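Local coordinates for sulfatase (PDB 6USS), which probably hydrolyses aryl sulfate esters at a calcium-containing active site, as a gut bacterial member of the sulfatase family, at residues M40-G45 / A261-I266; W46-L51 / T339-L344; V63-N68 / L291-D296; S86-T91 / M320-G325; G193-Y198 / T229-A234. The protein carries 1 engineered substitution. All coordinates share one frame; numbering follows the deposited sequence.

Contact 1: residues M40-G45 / A261-I266. With CA (calcium ion), chain C.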
# COMPACT_ATOMS: atom_id res chain seq x y z
N MET A 40 -8.74 -16.58 -8.34
CA MET A 40 -9.42 -17.27 -7.24
C MET A 40 -10.92 -16.99 -7.33
O MET A 40 -11.34 -15.83 -7.24
CB MET A 40 -8.88 -16.81 -5.88
CG MET A 40 -9.53 -17.50 -4.69
SD MET A 40 -9.03 -19.22 -4.43
CE MET A 40 -7.26 -19.01 -4.21
N VAL A 41 -11.70 -18.05 -7.47
CA VAL A 41 -13.16 -17.95 -7.47
C VAL A 41 -13.67 -18.29 -6.08
O VAL A 41 -13.07 -19.10 -5.36
CB VAL A 41 -13.77 -18.88 -8.53
CG1 VAL A 41 -15.25 -18.61 -8.67
CG2 VAL A 41 -13.06 -18.68 -9.86
N ASP A 42 -14.77 -17.66 -5.69
CA ASP A 42 -15.36 -17.86 -4.37
C ASP A 42 -16.47 -18.91 -4.41
O ASP A 42 -17.36 -18.85 -5.26
CB ASP A 42 -15.92 -16.54 -3.84
CG ASP A 42 -16.18 -16.60 -2.37
OD1 ASP A 42 -15.48 -17.38 -1.70
OD2 ASP A 42 -17.08 -15.88 -1.88
N ASP A 43 -16.43 -19.86 -3.47
CA ASP A 43 -17.50 -20.84 -3.29
C ASP A 43 -17.79 -21.63 -4.56
O ASP A 43 -18.93 -22.06 -4.79
CB ASP A 43 -18.80 -20.17 -2.81
CG ASP A 43 -18.67 -19.56 -1.42
OD1 ASP A 43 -17.65 -19.83 -0.76
OD2 ASP A 43 -19.60 -18.80 -1.00
N MET A 44 -16.79 -21.84 -5.41
CA MET A 44 -16.96 -22.61 -6.64
C MET A 44 -16.67 -24.09 -6.37
O MET A 44 -15.63 -24.44 -5.81
CB MET A 44 -16.04 -22.05 -7.73
CG MET A 44 -16.06 -22.84 -9.04
SD MET A 44 -14.86 -22.27 -10.27
CE MET A 44 -15.15 -23.43 -11.61
N GLY A 45 -17.61 -24.98 -6.77
CA GLY A 45 -17.45 -26.40 -6.53
C GLY A 45 -16.58 -27.12 -7.57
O GLY A 45 -16.33 -26.64 -8.67
N ALA A 261 -17.82 -13.46 -7.23
CA ALA A 261 -18.50 -14.63 -7.77
C ALA A 261 -17.80 -15.90 -7.30
O ALA A 261 -16.56 -15.94 -7.24
CB ALA A 261 -18.52 -14.55 -9.30
N ILE A 262 -18.56 -16.95 -7.00
CA ILE A 262 -19.99 -17.05 -7.27
C ILE A 262 -20.80 -17.10 -5.97
O ILE A 262 -21.72 -17.91 -5.82
CB ILE A 262 -20.25 -18.30 -8.12
CG1 ILE A 262 -19.63 -19.54 -7.45
CG2 ILE A 262 -19.69 -18.09 -9.53
CD1 ILE A 262 -19.78 -20.84 -8.24
N HIS A 263 -20.43 -16.21 -5.05
CA HIS A 263 -21.02 -16.12 -3.72
C HIS A 263 -22.49 -15.72 -3.81
O HIS A 263 -22.94 -15.13 -4.80
CB HIS A 263 -20.24 -15.08 -2.90
CG HIS A 263 -20.41 -15.23 -1.42
ND1 HIS A 263 -21.44 -14.62 -0.72
CD2 HIS A 263 -19.70 -15.92 -0.50
CE1 HIS A 263 -21.35 -14.93 0.56
NE2 HIS A 263 -20.29 -15.71 0.72
N VAL A 264 -23.25 -16.05 -2.77
CA VAL A 264 -24.64 -15.61 -2.69
C VAL A 264 -24.66 -14.11 -2.39
O VAL A 264 -23.65 -13.57 -1.91
CB VAL A 264 -25.44 -16.40 -1.64
CG1 VAL A 264 -25.58 -17.86 -2.09
CG2 VAL A 264 -24.85 -16.26 -0.22
N PRO A 265 -25.76 -13.39 -2.70
CA PRO A 265 -26.98 -13.89 -3.35
C PRO A 265 -26.76 -14.12 -4.84
O PRO A 265 -25.94 -13.42 -5.45
CB PRO A 265 -27.98 -12.77 -3.12
CG PRO A 265 -27.12 -11.54 -3.16
CD PRO A 265 -25.82 -11.92 -2.50
N ILE A 266 -27.47 -15.07 -5.43
CA ILE A 266 -27.23 -15.47 -6.83
C ILE A 266 -28.07 -14.53 -7.70
O ILE A 266 -29.16 -14.87 -8.17
CB ILE A 266 -27.54 -16.95 -7.07
CG1 ILE A 266 -26.90 -17.83 -5.99
CG2 ILE A 266 -27.10 -17.38 -8.47
CD1 ILE A 266 -25.39 -17.66 -5.86
CA CA C . -15.70 -18.92 -0.01
O HOH W 1 -22.29 -18.40 -1.59
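Asp42 and Ile262 meet in the tightly packed half of this contact, where two backbone hydrogen bonds tie the end of strand 35-41 to loop 261-266. Asp42 N donates to Ala261 O at 2.9 Å, and Ile262 N, just after a cis peptide bond, donates to Asp42 O at 2.8 Å. Ile262 then fills the buried side: its CG1 lies 3.2 Å from Asp42 O, and CD1, anti to CA (chi2 -178°), stops 3.7 Å from Met44 CA. The other half is looser and holds the partly exposed His263. Its ring lies alongside the Asp42 carboxylate, the planes only 7° apart, with CD2 3.0 Å from Asp42 OD2; Asp43 OD2 comes to the same carbon obliquely. His263 ND1 donates to Val264 O, which helps fix the ring's rotation, and a water links Asp43 OD2 to Val264 N. The two OD2 atoms have stronger partners beyond these segments, Lys165 for Asp42 and Lys348 for Asp43. Each aspartate turns its OD1 to the calcium at 2.3 Å. Paired acidic ligands at the C-terminal end of a strand in a central sheet characterise the metal site of the sulfatase fold.

Contact 2: residues W46-L51 / T339-L344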
# COMPACT_ATOMS: atom_id res chain seq x y z
N TRP A 46 -16.14 -28.32 -7.18
CA TRP A 46 -15.37 -29.19 -8.07
C TRP A 46 -16.05 -29.44 -9.41
O TRP A 46 -15.37 -29.85 -10.37
CB TRP A 46 -15.15 -30.54 -7.40
CG TRP A 46 -13.97 -31.33 -7.89
CD1 TRP A 46 -12.67 -30.90 -8.00
CD2 TRP A 46 -13.97 -32.71 -8.29
NE1 TRP A 46 -11.87 -31.93 -8.44
CE2 TRP A 46 -12.64 -33.05 -8.64
CE3 TRP A 46 -14.97 -33.69 -8.39
CZ2 TRP A 46 -12.28 -34.33 -9.08
CZ3 TRP A 46 -14.61 -34.96 -8.84
CH2 TRP A 46 -13.27 -35.27 -9.16
N GLN A 47 -17.36 -29.26 -9.51
CA GLN A 47 -18.09 -29.57 -10.73
C GLN A 47 -18.84 -28.37 -11.28
O GLN A 47 -19.72 -28.54 -12.13
CB GLN A 47 -19.05 -30.73 -10.49
CG GLN A 47 -18.36 -32.08 -10.24
CD GLN A 47 -17.99 -32.77 -11.53
OE1 GLN A 47 -18.56 -32.48 -12.58
NE2 GLN A 47 -17.03 -33.71 -11.47
N ASP A 48 -18.54 -27.16 -10.81
CA ASP A 48 -19.20 -25.93 -11.28
C ASP A 48 -18.50 -25.35 -12.51
O ASP A 48 -18.15 -24.17 -12.57
CB ASP A 48 -19.25 -24.92 -10.14
CG ASP A 48 -20.11 -25.39 -8.99
OD1 ASP A 48 -20.89 -26.36 -9.19
OD2 ASP A 48 -20.00 -24.81 -7.89
N THR A 49 -18.32 -26.20 -13.51
CA THR A 49 -17.53 -25.89 -14.69
C THR A 49 -17.91 -26.88 -15.78
O THR A 49 -18.40 -27.98 -15.48
CB THR A 49 -16.02 -25.95 -14.38
OG1 THR A 49 -15.26 -25.94 -15.60
CG2 THR A 49 -15.69 -27.22 -13.60
N SER A 50 -17.70 -26.49 -17.04
CA SER A 50 -17.80 -27.47 -18.11
C SER A 50 -16.55 -28.34 -18.22
O SER A 50 -16.60 -29.36 -18.90
CB SER A 50 -18.08 -26.80 -19.47
OG SER A 50 -17.12 -25.82 -19.82
N LEU A 51 -15.45 -27.99 -17.55
CA LEU A 51 -14.23 -28.82 -17.61
C LEU A 51 -14.34 -29.99 -16.63
O LEU A 51 -14.45 -29.75 -15.42
CB LEU A 51 -12.99 -27.99 -17.29
CG LEU A 51 -11.62 -28.70 -17.24
CD1 LEU A 51 -11.23 -29.30 -18.60
CD2 LEU A 51 -10.52 -27.78 -16.71
N THR A 339 -26.26 -32.31 -2.67
CA THR A 339 -25.63 -33.03 -3.77
C THR A 339 -25.17 -32.13 -4.91
O THR A 339 -24.85 -32.62 -5.99
CB THR A 339 -26.58 -34.10 -4.33
OG1 THR A 339 -27.69 -33.47 -4.98
CG2 THR A 339 -27.08 -35.02 -3.21
N GLN A 340 -25.10 -30.81 -4.69
CA GLN A 340 -24.81 -29.89 -5.77
C GLN A 340 -23.33 -29.87 -6.18
O GLN A 340 -22.97 -29.10 -7.07
CB GLN A 340 -25.25 -28.48 -5.39
CG GLN A 340 -26.74 -28.23 -5.47
CD GLN A 340 -27.52 -28.86 -4.31
OE1 GLN A 340 -26.93 -29.34 -3.33
NE2 GLN A 340 -28.85 -28.86 -4.42
N ASN A 341 -22.48 -30.69 -5.55
CA ASN A 341 -21.11 -30.91 -6.02
C ASN A 341 -20.91 -32.37 -6.43
O ASN A 341 -19.79 -32.89 -6.43
CB ASN A 341 -20.09 -30.49 -4.97
CG ASN A 341 -20.26 -29.04 -4.54
OD1 ASN A 341 -19.91 -28.11 -5.28
ND2 ASN A 341 -20.82 -28.84 -3.35
N SER A 342 -22.01 -33.04 -6.78
CA SER A 342 -21.96 -34.45 -7.13
C SER A 342 -20.94 -34.67 -8.25
O SER A 342 -20.87 -33.85 -9.18
CB SER A 342 -23.34 -34.93 -7.59
OG SER A 342 -23.18 -36.00 -8.50
N PRO A 343 -20.17 -35.77 -8.23
CA PRO A 343 -20.30 -36.93 -7.33
C PRO A 343 -19.74 -36.72 -5.93
O PRO A 343 -19.67 -37.67 -5.18
CB PRO A 343 -19.45 -37.98 -8.04
CG PRO A 343 -18.34 -37.17 -8.61
CD PRO A 343 -19.02 -35.93 -9.13
N LEU A 344 -19.31 -35.51 -5.58
CA LEU A 344 -18.78 -35.32 -4.24
C LEU A 344 -19.93 -35.15 -3.24
O LEU A 344 -21.01 -34.69 -3.59
CB LEU A 344 -17.86 -34.10 -4.18
CG LEU A 344 -16.74 -34.10 -5.21
CD1 LEU A 344 -15.81 -32.93 -4.94
CD2 LEU A 344 -15.99 -35.42 -5.15
O HOH W 2 -19.55 -28.51 -7.97
O HOH W 3 -23.26 -27.45 -9.34
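Gln47 and Asn341 bring their CA atoms to 5.8 Å where two irregular loops pass, the second folded into a type I beta turn from Thr339 to Ser342 and continuing through a cis peptide bond into Pro343. The apolar share falls to Trp46. Leu344 crosses this side chain at about a right angle, with CD1 3.5 Å from Trp46 CB and oblique to the indole, while Pro343 CG lies at the ring edge, 4.3 Å from Trp46 CZ3. Gln47 passes across the Pro343 ring and sets its CG 3.2 Å from Ser342 O. On the polar side water takes over from direct bonds. One molecule accepts from Gln47 N at 2.8 Å and donates to Asn341 OD1 at 2.7 Å, with a weak bond to Asp48 OD1. A second lies 2.6 Å from Asp48 OD1 and also close to Gln340 O. Two further polar ends have partners outside the segments: Asp48 OD2 bonds to Gly45 N and Tyr288 OH, Asn341 ND2 to Ser346 O and Gly325 O. Water thus lines the polar seam between loops that follow the neighbouring parallel strands 35-41 and 315-321. In the alpha/beta fold of sulfatases such loops surround the metal site, and here the side chain of Asp48 is about 7 Å from that of Asp43.

Contact 3: residues V63-N68 / L291-D296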
# COMPACT_ATOMS: atom_id res chain seq x y z
N VAL A 63 -24.01 -29.07 -18.55
CA VAL A 63 -24.86 -27.87 -18.56
C VAL A 63 -24.07 -26.56 -18.42
O VAL A 63 -24.46 -25.54 -19.01
CB VAL A 63 -25.99 -27.96 -17.50
CG1 VAL A 63 -26.72 -29.27 -17.62
CG2 VAL A 63 -25.47 -27.76 -16.07
N TYR A 64 -22.98 -26.54 -17.66
CA TYR A 64 -22.25 -25.29 -17.46
C TYR A 64 -21.38 -24.98 -18.68
O TYR A 64 -21.10 -25.85 -19.51
CB TYR A 64 -21.39 -25.35 -16.20
CG TYR A 64 -22.20 -25.55 -14.93
CD1 TYR A 64 -23.35 -24.80 -14.69
CD2 TYR A 64 -21.82 -26.49 -13.98
CE1 TYR A 64 -24.11 -24.99 -13.55
CE2 TYR A 64 -22.57 -26.68 -12.82
CZ TYR A 64 -23.72 -25.93 -12.61
OH TYR A 64 -24.48 -26.10 -11.46
N GLU A 65 -20.96 -23.73 -18.78
CA GLU A 65 -20.12 -23.29 -19.90
C GLU A 65 -18.93 -22.49 -19.37
O GLU A 65 -19.04 -21.30 -19.08
CB GLU A 65 -20.94 -22.49 -20.90
CG GLU A 65 -22.02 -23.32 -21.57
CD GLU A 65 -22.92 -22.49 -22.46
OE1 GLU A 65 -22.52 -21.36 -22.82
OE2 GLU A 65 -24.03 -22.96 -22.79
N THR A 66 -17.79 -23.16 -19.25
CA THR A 66 -16.52 -22.51 -18.92
C THR A 66 -15.53 -22.79 -20.04
O THR A 66 -14.55 -23.53 -19.85
CB THR A 66 -15.99 -22.98 -17.56
OG1 THR A 66 -15.84 -24.41 -17.54
CG2 THR A 66 -16.95 -22.56 -16.45
N PRO A 67 -15.76 -22.24 -21.23
CA PRO A 67 -14.86 -22.55 -22.35
C PRO A 67 -13.45 -22.03 -22.13
O PRO A 67 -12.50 -22.61 -22.68
CB PRO A 67 -15.53 -21.86 -23.54
CG PRO A 67 -16.25 -20.68 -22.91
CD PRO A 67 -16.76 -21.22 -21.59
N ASN A 68 -13.29 -20.94 -21.36
CA ASN A 68 -11.95 -20.39 -21.15
C ASN A 68 -11.15 -21.22 -20.15
O ASN A 68 -9.92 -21.32 -20.27
CB ASN A 68 -12.05 -18.94 -20.69
CG ASN A 68 -12.60 -18.01 -21.76
OD1 ASN A 68 -11.97 -17.77 -22.79
ND2 ASN A 68 -13.78 -17.46 -21.51
N LEU A 291 -23.71 -17.08 -13.29
CA LEU A 291 -22.58 -16.64 -12.47
C LEU A 291 -21.30 -17.35 -12.89
O LEU A 291 -20.24 -16.73 -13.01
CB LEU A 291 -22.84 -16.89 -10.99
CG LEU A 291 -23.86 -15.99 -10.31
CD1 LEU A 291 -23.71 -16.03 -8.76
CD2 LEU A 291 -23.72 -14.58 -10.86
N ILE A 292 -21.40 -18.66 -13.13
CA ILE A 292 -20.24 -19.46 -13.52
C ILE A 292 -19.67 -18.96 -14.84
O ILE A 292 -18.45 -18.87 -15.01
CB ILE A 292 -20.63 -20.95 -13.58
CG1 ILE A 292 -20.75 -21.54 -12.17
CG2 ILE A 292 -19.65 -21.74 -14.44
CD1 ILE A 292 -21.52 -22.85 -12.11
N GLU A 293 -20.54 -18.60 -15.78
CA GLU A 293 -20.06 -18.22 -17.10
C GLU A 293 -19.45 -16.83 -17.10
O GLU A 293 -18.50 -16.57 -17.84
CB GLU A 293 -21.18 -18.31 -18.14
CG GLU A 293 -20.63 -18.38 -19.57
CD GLU A 293 -21.68 -18.23 -20.68
OE1 GLU A 293 -22.88 -18.49 -20.43
OE2 GLU A 293 -21.28 -17.88 -21.81
N GLY A 294 -19.97 -15.92 -16.27
CA GLY A 294 -19.39 -14.59 -16.19
C GLY A 294 -18.04 -14.60 -15.50
O GLY A 294 -17.15 -13.82 -15.85
N MET A 295 -17.87 -15.48 -14.51
CA MET A 295 -16.54 -15.74 -13.98
C MET A 295 -15.61 -16.18 -15.10
O MET A 295 -14.50 -15.66 -15.25
CB MET A 295 -16.61 -16.80 -12.88
CG MET A 295 -15.24 -17.29 -12.41
SD MET A 295 -14.59 -18.67 -13.39
CE MET A 295 -15.76 -19.95 -13.02
N ASP A 296 -16.05 -17.14 -15.91
CA ASP A 296 -15.22 -17.67 -16.98
C ASP A 296 -14.94 -16.61 -18.05
O ASP A 296 -13.87 -16.64 -18.69
CB ASP A 296 -15.89 -18.90 -17.60
CG ASP A 296 -15.00 -19.60 -18.62
OD1 ASP A 296 -14.15 -20.44 -18.21
OD2 ASP A 296 -15.14 -19.32 -19.83
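Asp296 and Asn68 join two helices of the alpha/beta sulfatase fold: a carboxylate on the long helix 283-308 receives the N-terminal turn of helix 67-74. The Asp296 side chain, with CG anti to the backbone N (chi1 -173°), crosses Thr66 at about a right angle, and its two oxygens meet the first residues of the shorter helix. OD2 accepts twice. Asn68 N approaches its syn lone pair at 2.9 Å and with a fairly straight N-H (161°), whereas Asn68 ND2, also at 2.9 Å, comes from above the carboxylate plane, 48° out of it. ND2 has a weak bond to Asp296 O as well, while OD1 of the same aspartate accepts from Met69 N. A carboxylate at this helix end would be favoured by the helix dipole, and it does what the side chain of Thr66, at the N-cap position, does not; the Thr66 hydroxyl is bonded to Thr49 instead.

One turn back along the long helix the contact becomes apolar. Ile292 points CD1 at the middle of the Tyr64 ring, 3.6 Å from its centroid, in a CH-pi contact; Val63 CG2 lies over the opposite face, toward the rim. The other branch, Ile292 CG2, meets Thr66 CG2 at 3.5 Å. Glu65 and Glu293 run side by side and point the same way, their OE1 atoms 3.8 Å apart. Lys275 forms salt bridges with both and probably offsets their repulsion. The aliphatic part of Glu293 also reaches the other backbone, its CG 3.4 Å from Glu65 O.

Contact 4: residues S86-T91 / M320-G325. Engineered in segment 86-91: Cys88 (natural residue Ser). With CA (calcium ion), chain C.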
# COMPACT_ATOMS: atom_id res chain seq x y z
N SER A 86 -13.18 -25.67 4.10
CA SER A 86 -14.56 -25.67 3.66
C SER A 86 -15.22 -24.30 3.76
O SER A 86 -16.39 -24.17 3.38
CB SER A 86 -15.38 -26.71 4.43
OG SER A 86 -15.44 -26.42 5.80
N ILE A 87 -14.49 -23.28 4.22
CA ILE A 87 -15.03 -21.95 4.49
C ILE A 87 -14.00 -20.92 4.06
O ILE A 87 -12.79 -21.15 4.19
CB ILE A 87 -15.40 -21.82 5.99
CG1 ILE A 87 -16.67 -22.61 6.28
CG2 ILE A 87 -15.56 -20.37 6.41
CD1 ILE A 87 -17.88 -22.13 5.53
N CYS A 88 -14.49 -19.76 3.58
CA CYS A 88 -13.62 -18.75 2.96
C CYS A 88 -12.44 -18.35 3.85
O CYS A 88 -11.30 -18.26 3.38
CB CYS A 88 -14.42 -17.49 2.62
SG CYS A 88 -15.98 -17.74 1.74
N SER A 89 -12.69 -18.09 5.13
CA SER A 89 -11.67 -17.45 5.94
C SER A 89 -10.47 -18.36 6.20
O SER A 89 -9.33 -17.91 5.99
CB SER A 89 -12.29 -16.91 7.23
OG SER A 89 -13.00 -15.71 6.99
N PRO A 90 -10.63 -19.61 6.67
CA PRO A 90 -9.43 -20.44 6.85
C PRO A 90 -8.66 -20.66 5.56
O PRO A 90 -7.42 -20.69 5.59
CB PRO A 90 -9.98 -21.76 7.42
CG PRO A 90 -11.41 -21.76 7.06
CD PRO A 90 -11.83 -20.31 7.16
N THR A 91 -9.35 -20.80 4.43
CA THR A 91 -8.65 -21.02 3.17
C THR A 91 -7.83 -19.81 2.77
O THR A 91 -6.63 -19.92 2.46
CB THR A 91 -9.64 -21.39 2.07
OG1 THR A 91 -10.22 -22.66 2.37
CG2 THR A 91 -8.94 -21.46 0.72
N MET A 320 -8.01 -21.33 -9.19
CA MET A 320 -8.30 -22.00 -7.93
C MET A 320 -9.65 -21.52 -7.42
O MET A 320 -10.17 -20.49 -7.84
CB MET A 320 -7.18 -21.72 -6.91
CG MET A 320 -7.35 -22.41 -5.57
SD MET A 320 -7.55 -24.18 -5.76
CE MET A 320 -7.22 -24.73 -4.08
N SER A 321 -10.23 -22.31 -6.52
CA SER A 321 -11.42 -21.91 -5.78
C SER A 321 -11.16 -22.12 -4.30
O SER A 321 -10.36 -22.97 -3.90
CB SER A 321 -12.66 -22.70 -6.22
OG SER A 321 -13.77 -22.35 -5.41
N ASP A 322 -11.86 -21.35 -3.47
CA ASP A 322 -11.53 -21.32 -2.05
C ASP A 322 -12.31 -22.32 -1.19
O ASP A 322 -11.90 -22.55 -0.05
CB ASP A 322 -11.74 -19.90 -1.49
CG ASP A 322 -13.20 -19.58 -1.26
OD1 ASP A 322 -14.06 -20.11 -2.00
OD2 ASP A 322 -13.48 -18.81 -0.32
N ASN A 323 -13.42 -22.88 -1.68
CA ASN A 323 -14.13 -23.95 -0.97
C ASN A 323 -15.23 -24.49 -1.88
O ASN A 323 -15.43 -24.00 -3.00
CB ASN A 323 -14.70 -23.51 0.38
CG ASN A 323 -15.60 -22.30 0.27
OD1 ASN A 323 -16.68 -22.37 -0.34
ND2 ASN A 323 -15.18 -21.18 0.87
N GLY A 324 -15.95 -25.51 -1.39
CA GLY A 324 -16.97 -26.15 -2.20
C GLY A 324 -18.19 -25.28 -2.44
O GLY A 324 -18.45 -24.29 -1.76
N GLY A 325 -18.96 -25.65 -3.46
CA GLY A 325 -20.18 -24.91 -3.74
C GLY A 325 -21.18 -25.02 -2.61
O GLY A 325 -21.18 -25.99 -1.84
CA CA C . -15.70 -18.92 -0.01
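Cys88 and Asp322 converge on the calcium through their first torsions: SG of Cys88 is anti to its carbonyl carbon (chi1 -49°), while CG of Asp322 stands between the backbone N and carbonyl carbon (chi1 77°). The Asp322 carboxylate meets the metal unevenly, OD2 at 2.2 Å and OD1 at 2.8 Å from the calcium. The same OD2 lies 3.3 Å from Cys88 CA and accepts from Arg92 NE, so metal and guanidinium together hold the group in place. Cys88 is an engineered residue replacing serine. Its SG is modelled 2.1 Å from the calcium, short for a sulfur ligand, and the exact length is doubtful. Asn323 adopts the same first rotamer as Asp322 and turns its carboxamide to the ion, with CG 3.4 Å from the calcium; its CB packs 3.5 Å from Ser86 O.

Away from the metal the two segments are joined directly. Thr91 OG1 donates to Asp322 O at 2.9 Å, nearly along the C=O axis, and is bonded to Ser85 N as well. Thr91 CG2 packs 3.9 Å from Asp322 CB. Asp42 and Asp43 complete the site. Because Cys88 is the first residue of helix 88-97, the amino end of that helix faces the calcium and may stabilise the surrounding acidic groups. A modifiable residue opening a helix beside an Asp-Asn pair that follows a strand is the hallmark of the sulfatase active site, where the natural serine is predicted to become 3-oxoalanine, absent from this structure.

Contact 5: residues G193-Y198 / T229-A234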
# COMPACT_ATOMS: atom_id res chain seq x y z
N GLY A 193 -16.36 -10.62 3.22
CA GLY A 193 -16.23 -11.88 2.51
C GLY A 193 -17.38 -12.13 1.54
O GLY A 193 -17.31 -13.07 0.74
N GLY A 194 -18.44 -11.33 1.61
CA GLY A 194 -19.53 -11.48 0.66
C GLY A 194 -19.77 -10.21 -0.13
O GLY A 194 -18.88 -9.35 -0.18
N LEU A 195 -20.94 -10.07 -0.75
CA LEU A 195 -21.26 -8.84 -1.46
C LEU A 195 -22.76 -8.62 -1.44
O LEU A 195 -23.54 -9.56 -1.59
CB LEU A 195 -20.76 -8.86 -2.91
CG LEU A 195 -21.50 -9.76 -3.88
CD1 LEU A 195 -21.20 -9.31 -5.31
CD2 LEU A 195 -21.09 -11.22 -3.65
N ALA A 196 -23.14 -7.35 -1.28
CA ALA A 196 -24.55 -7.02 -1.16
C ALA A 196 -25.31 -7.29 -2.46
O ALA A 196 -26.43 -7.81 -2.42
CB ALA A 196 -24.70 -5.55 -0.74
N SER A 197 -24.72 -6.97 -3.61
CA SER A 197 -25.38 -7.17 -4.90
C SER A 197 -24.34 -7.22 -6.01
O SER A 197 -23.35 -6.49 -5.98
CB SER A 197 -26.39 -6.07 -5.20
OG SER A 197 -26.83 -6.17 -6.55
N TYR A 198 -24.59 -8.07 -7.01
CA TYR A 198 -23.77 -8.08 -8.21
C TYR A 198 -24.10 -6.94 -9.18
O TYR A 198 -23.35 -6.71 -10.14
CB TYR A 198 -23.94 -9.41 -8.96
CG TYR A 198 -23.29 -10.63 -8.35
CD1 TYR A 198 -23.86 -11.28 -7.25
CD2 TYR A 198 -22.14 -11.19 -8.92
CE1 TYR A 198 -23.27 -12.43 -6.71
CE2 TYR A 198 -21.54 -12.33 -8.39
CZ TYR A 198 -22.11 -12.95 -7.28
OH TYR A 198 -21.52 -14.09 -6.75
N THR A 229 -23.31 -2.71 -15.45
CA THR A 229 -22.08 -3.49 -15.34
C THR A 229 -22.21 -4.46 -14.16
O THR A 229 -22.22 -4.04 -13.00
CB THR A 229 -20.86 -2.58 -15.19
OG1 THR A 229 -20.83 -1.61 -16.24
CG2 THR A 229 -19.58 -3.39 -15.23
N PHE A 230 -22.34 -5.76 -14.47
CA PHE A 230 -22.22 -6.83 -13.49
C PHE A 230 -20.85 -6.78 -12.80
O PHE A 230 -19.84 -6.46 -13.43
CB PHE A 230 -22.42 -8.18 -14.19
CG PHE A 230 -23.09 -9.23 -13.34
CD1 PHE A 230 -24.43 -9.12 -13.02
CD2 PHE A 230 -22.38 -10.33 -12.87
CE1 PHE A 230 -25.06 -10.08 -12.24
CE2 PHE A 230 -23.00 -11.28 -12.10
CZ PHE A 230 -24.35 -11.16 -11.78
N VAL A 231 -20.81 -7.11 -11.50
CA VAL A 231 -19.62 -6.79 -10.70
C VAL A 231 -18.40 -7.55 -11.20
O VAL A 231 -17.28 -7.02 -11.19
CB VAL A 231 -19.88 -7.02 -9.19
CG1 VAL A 231 -19.93 -8.48 -8.84
CG2 VAL A 231 -18.77 -6.34 -8.39
N SER A 232 -18.59 -8.81 -11.63
CA SER A 232 -17.49 -9.58 -12.22
C SER A 232 -16.92 -8.90 -13.45
O SER A 232 -15.73 -9.05 -13.75
CB SER A 232 -17.95 -10.99 -12.57
OG SER A 232 -18.77 -11.53 -11.55
N GLU A 233 -17.78 -8.20 -14.21
CA GLU A 233 -17.30 -7.42 -15.35
C GLU A 233 -16.53 -6.20 -14.88
O GLU A 233 -15.42 -5.92 -15.38
CB GLU A 233 -18.49 -7.01 -16.23
CG GLU A 233 -18.13 -6.28 -17.54
CD GLU A 233 -17.19 -7.08 -18.45
OE1 GLU A 233 -17.25 -8.33 -18.47
OE2 GLU A 233 -16.37 -6.45 -19.16
N ALA A 234 -17.08 -5.47 -13.90
CA ALA A 234 -16.38 -4.32 -13.34
C ALA A 234 -15.01 -4.70 -12.82
O ALA A 234 -14.02 -3.99 -13.05
CB ALA A 234 -17.21 -3.69 -12.22
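Tyr198 packs against Phe230 and Val231 from its first side-chain carbon onward. CB sits over the Phe230 face, 3.3 Å from Phe230 CZ and displaced toward the rim, in a CH-pi contact. CG lies 3.6 Å from the same Phe230 CZ. CD2 touches both neighbours, 3.3 Å from Phe230 CE2 and 3.5 Å from Val231 CG1, each oblique to the ring. CE2, farther out, has Ser232 OG near the ring plane at 4.3 Å. The tip leaves these segments altogether: OH is hydrogen-bonded to His263 O. The Tyr198 and Phe230 rings are nearly parallel, at 22°, but hardly overlap, with centroids 5.1 Å apart; it is mainly CB, then, that meets the Phe230 face. Leu195 CD1 covers the centre of one Tyr198 face and meets Val231 CG1 tip to tip at 3.8 Å. The backbone adds a weak hydrogen bond, Val231 N to Tyr198 O at 2.9 Å, at the start of helix 231-247. Leu291 of helix 283-308 touches both aromatic rings. The chemistry between the segments is thus almost wholly apolar, with the one polar atom of the tyrosine side chain, OH, bonded outside them; this implies a joint held by shape and burial more than by directional bonds.

Overall arrangement
Contacts 1 and 4 form the core of the arrangement: their centres are 9 Å apart, they extend from neighbouring parallel strands, and both supply ligands to one calcium. Asp43 N also lies 2.8 Å from Asp322 OD1, a probable hydrogen bond. The other three contacts lie farther out. Contact 5 reaches contact 1 through Tyr198 OH, 2.6 Å from His263 O. Contact 2 continues the chain of contact 1 and touches contact 4 where Asn341 OD1 is 3.2 Å from Gly325 N. Contact 3 joins contact 2 through the Thr49 and Thr66 OG1 atoms, 2.5 Å apart, and backs contact 1 through Met295, yet stays about 7 Å from contact 4 at the nearest atoms.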